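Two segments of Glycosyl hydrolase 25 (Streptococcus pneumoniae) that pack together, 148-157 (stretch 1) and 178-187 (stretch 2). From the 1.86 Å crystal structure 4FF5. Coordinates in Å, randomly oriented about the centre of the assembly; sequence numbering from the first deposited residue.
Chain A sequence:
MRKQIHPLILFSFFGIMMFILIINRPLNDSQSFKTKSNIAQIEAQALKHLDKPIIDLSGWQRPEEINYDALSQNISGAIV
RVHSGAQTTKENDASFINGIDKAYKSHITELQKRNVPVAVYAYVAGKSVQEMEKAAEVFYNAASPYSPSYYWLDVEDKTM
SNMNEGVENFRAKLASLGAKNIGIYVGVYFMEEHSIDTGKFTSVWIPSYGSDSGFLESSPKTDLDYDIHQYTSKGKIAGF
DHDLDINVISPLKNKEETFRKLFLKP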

# COMPACT_ATOMS: atom_id res chain seq x y z
N PRO A 148 0.89 -0.72 11.92
CA PRO A 148 1.30 -0.13 10.64
C PRO A 148 1.02 1.38 10.59
O PRO A 148 0.11 1.87 11.27
CB PRO A 148 0.44 -0.89 9.63
CG PRO A 148 -0.76 -1.33 10.38
CD PRO A 148 -0.28 -1.61 11.78
N SER A 149 1.82 2.09 9.81
CA SER A 149 1.70 3.55 9.72
C SER A 149 0.44 4.02 8.97
O SER A 149 0.05 5.18 9.09
CB SER A 149 2.94 4.14 9.06
OG SER A 149 2.94 3.87 7.66
N TYR A 150 -0.18 3.12 8.19
CA TYR A 150 -1.33 3.46 7.38
C TYR A 150 -1.98 2.17 6.90
O TYR A 150 -1.30 1.16 6.75
CB TYR A 150 -0.89 4.29 6.16
CG TYR A 150 -1.66 5.59 5.97
CD1 TYR A 150 -1.17 6.79 6.50
CD2 TYR A 150 -2.86 5.62 5.26
CE1 TYR A 150 -1.86 7.99 6.34
CE2 TYR A 150 -3.56 6.81 5.09
CZ TYR A 150 -3.05 7.99 5.62
OH TYR A 150 -3.74 9.18 5.47
N TYR A 151 -3.28 2.21 6.65
CA TYR A 151 -3.97 1.09 6.03
C TYR A 151 -4.47 1.54 4.67
O TYR A 151 -5.12 2.57 4.57
CB TYR A 151 -5.17 0.70 6.87
CG TYR A 151 -4.82 0.14 8.22
CD1 TYR A 151 -4.57 0.98 9.32
CD2 TYR A 151 -4.80 -1.24 8.42
CE1 TYR A 151 -4.27 0.43 10.58
CE2 TYR A 151 -4.50 -1.79 9.66
CZ TYR A 151 -4.24 -0.96 10.74
OH TYR A 151 -3.96 -1.55 11.96
N TRP A 152 -4.17 0.78 3.63
CA TRP A 152 -4.56 1.14 2.26
C TRP A 152 -5.50 0.14 1.62
O TRP A 152 -5.28 -1.08 1.72
CB TRP A 152 -3.31 1.26 1.38
CG TRP A 152 -2.41 2.43 1.72
CD1 TRP A 152 -1.28 2.44 2.53
CD2 TRP A 152 -2.55 3.82 1.26
NE1 TRP A 152 -0.72 3.69 2.59
CE2 TRP A 152 -1.44 4.57 1.86
CE3 TRP A 152 -3.46 4.49 0.43
CZ2 TRP A 152 -1.25 5.93 1.61
CZ3 TRP A 152 -3.27 5.87 0.22
CH2 TRP A 152 -2.18 6.56 0.78
N LEU A 153 -6.52 0.65 0.93
CA LEU A 153 -7.44 -0.16 0.16
C LEU A 153 -7.00 -0.11 -1.29
O LEU A 153 -7.05 0.96 -1.90
CB LEU A 153 -8.87 0.41 0.26
CG LEU A 153 -9.69 -0.06 1.48
CD1 LEU A 153 -9.09 0.44 2.79
CD2 LEU A 153 -11.15 0.35 1.32
N ASP A 154 -6.54 -1.24 -1.81
CA ASP A 154 -6.12 -1.35 -3.21
C ASP A 154 -7.35 -1.73 -4.03
O ASP A 154 -7.82 -2.87 -3.98
CB ASP A 154 -4.97 -2.38 -3.33
CG ASP A 154 -4.71 -2.82 -4.77
OD1 ASP A 154 -5.31 -2.27 -5.71
OD2 ASP A 154 -3.95 -3.77 -4.97
N VAL A 155 -7.88 -0.76 -4.77
CA VAL A 155 -9.12 -0.94 -5.52
C VAL A 155 -8.80 -0.99 -7.01
O VAL A 155 -8.31 -0.00 -7.57
CB VAL A 155 -10.11 0.21 -5.23
CG1 VAL A 155 -11.39 0.04 -6.04
CG2 VAL A 155 -10.42 0.27 -3.74
N GLU A 156 -9.04 -2.12 -7.67
CA GLU A 156 -8.77 -2.11 -9.11
C GLU A 156 -9.63 -2.94 -10.03
O GLU A 156 -9.50 -2.85 -11.25
CB GLU A 156 -7.30 -2.36 -9.40
CG GLU A 156 -6.76 -3.65 -8.82
CD GLU A 156 -5.22 -3.65 -8.90
OE1 GLU A 156 -4.72 -4.20 -9.88
OE2 GLU A 156 -4.50 -3.11 -8.01
N ASP A 157 -10.50 -3.75 -9.48
CA ASP A 157 -11.56 -4.24 -10.36
C ASP A 157 -12.92 -4.31 -9.72
O ASP A 157 -13.06 -4.35 -8.49
CB ASP A 157 -11.17 -5.51 -11.10
CG ASP A 157 -10.42 -6.45 -10.24
OD1 ASP A 157 -9.38 -6.96 -10.72
OD2 ASP A 157 -10.86 -6.62 -9.07
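Stretch 2 (178-187) GAKNIGIYVG

How does stretch 2 run along stretch 1? It lies beside it as a parallel β-strand: the strand around Gly 183 follows the one around Leu 153 in the same direction, their axes 24° apart and 4.5 Å at closest approach. Gly 183 N donates to Tyr 151 O (2.9 Å), Leu 153 N to Gly 183 O (2.9 Å), Tyr 185 N to Leu 153 O (2.8 Å) and Val 155 N to Tyr 185 O (2.9 Å).

What does Asn 181 do just before the strand? Its O accepts from Tyr 151 N (2.9 Å), while its ND2 donates to Ser 149 O (2.9 Å). Its CB points toward stretch 1 and sits over the face of the Tyr 150 ring, 3.5 Å from Tyr 150 CD1.

Where does Tyr 185, which covers the most surface, lie? It pairs with Asp 154, and both side chains leave the same face of the sheet. Its extended t rotamer brings CD2 to 3.2 Å from Asp 154 OD1 and CE2 to 3.6 Å from Glu 156 OE2.

Why does glycine suit position 183? Trp 152 CE3 lies 3.3 Å from Gly 183 C, and a CB here would clash with Trp 152 CZ3, only 2.3 Å away. On the other face, Leu 153 CD1 meets Ile 182 CG2 at 3.7 Å.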

# COMPACT_ATOMS: atom_id res chain seq x y z
N GLY A 178 -11.07 0.30 14.40
CA GLY A 178 -10.07 1.16 15.03
C GLY A 178 -9.00 1.80 14.14
O GLY A 178 -8.20 2.60 14.62
N ALA A 179 -8.96 1.41 12.87
CA ALA A 179 -8.04 2.05 11.91
C ALA A 179 -8.34 3.55 11.80
O ALA A 179 -9.49 3.94 11.66
CB ALA A 179 -8.13 1.40 10.55
N LYS A 180 -7.29 4.37 11.85
CA LYS A 180 -7.42 5.82 11.76
C LYS A 180 -6.95 6.33 10.40
O LYS A 180 -7.58 7.20 9.80
CB LYS A 180 -6.60 6.52 12.85
CG LYS A 180 -6.89 6.04 14.27
CD LYS A 180 -8.31 6.35 14.69
CE LYS A 180 -8.59 5.79 16.07
NZ LYS A 180 -10.07 5.67 16.20
N ASN A 181 -5.80 5.82 9.96
CA ASN A 181 -5.19 6.21 8.70
C ASN A 181 -5.69 5.21 7.68
O ASN A 181 -5.26 4.06 7.67
CB ASN A 181 -3.67 6.19 8.81
CG ASN A 181 -3.15 7.15 9.87
OD1 ASN A 181 -3.84 8.09 10.27
ND2 ASN A 181 -1.93 6.91 10.33
N ILE A 182 -6.67 5.64 6.88
CA ILE A 182 -7.26 4.76 5.86
C ILE A 182 -7.23 5.46 4.50
O ILE A 182 -7.97 6.43 4.26
CB ILE A 182 -8.71 4.33 6.18
CG1 ILE A 182 -8.84 3.79 7.61
CG2 ILE A 182 -9.15 3.23 5.23
CD1 ILE A 182 -10.27 3.38 7.92
N GLY A 183 -6.37 4.96 3.62
CA GLY A 183 -6.18 5.57 2.32
C GLY A 183 -6.69 4.67 1.24
O GLY A 183 -6.93 3.47 1.47
N ILE A 184 -6.88 5.23 0.04
CA ILE A 184 -7.34 4.43 -1.10
C ILE A 184 -6.34 4.52 -2.27
O ILE A 184 -5.90 5.58 -2.63
CB ILE A 184 -8.78 4.84 -1.58
CG1 ILE A 184 -9.19 3.96 -2.78
CG2 ILE A 184 -8.83 6.34 -1.93
CD1 ILE A 184 -10.65 4.07 -3.18
N TYR A 185 -5.96 3.35 -2.80
CA TYR A 185 -5.24 3.24 -4.05
C TYR A 185 -6.25 2.92 -5.18
O TYR A 185 -7.00 1.94 -5.10
CB TYR A 185 -4.19 2.14 -3.92
CG TYR A 185 -3.52 1.64 -5.19
CD1 TYR A 185 -2.24 2.06 -5.52
CD2 TYR A 185 -4.16 0.72 -6.03
CE1 TYR A 185 -1.60 1.55 -6.65
CE2 TYR A 185 -3.53 0.22 -7.16
CZ TYR A 185 -2.27 0.64 -7.47
OH TYR A 185 -1.65 0.12 -8.60
N VAL A 186 -6.27 3.76 -6.21
CA VAL A 186 -7.20 3.55 -7.33
C VAL A 186 -6.68 4.26 -8.58
O VAL A 186 -6.15 5.37 -8.49
CB VAL A 186 -8.65 3.96 -6.92
CG1 VAL A 186 -8.76 5.44 -6.55
CG2 VAL A 186 -9.67 3.58 -8.00
N GLY A 187 -6.82 3.62 -9.74
CA GLY A 187 -6.43 4.28 -11.01
C GLY A 187 -7.45 5.36 -11.35
O GLY A 187 -8.61 5.31 -10.91
O HOH W 1 -7.76 0.99 -9.97
O HOH W 2 -1.23 -3.18 -7.57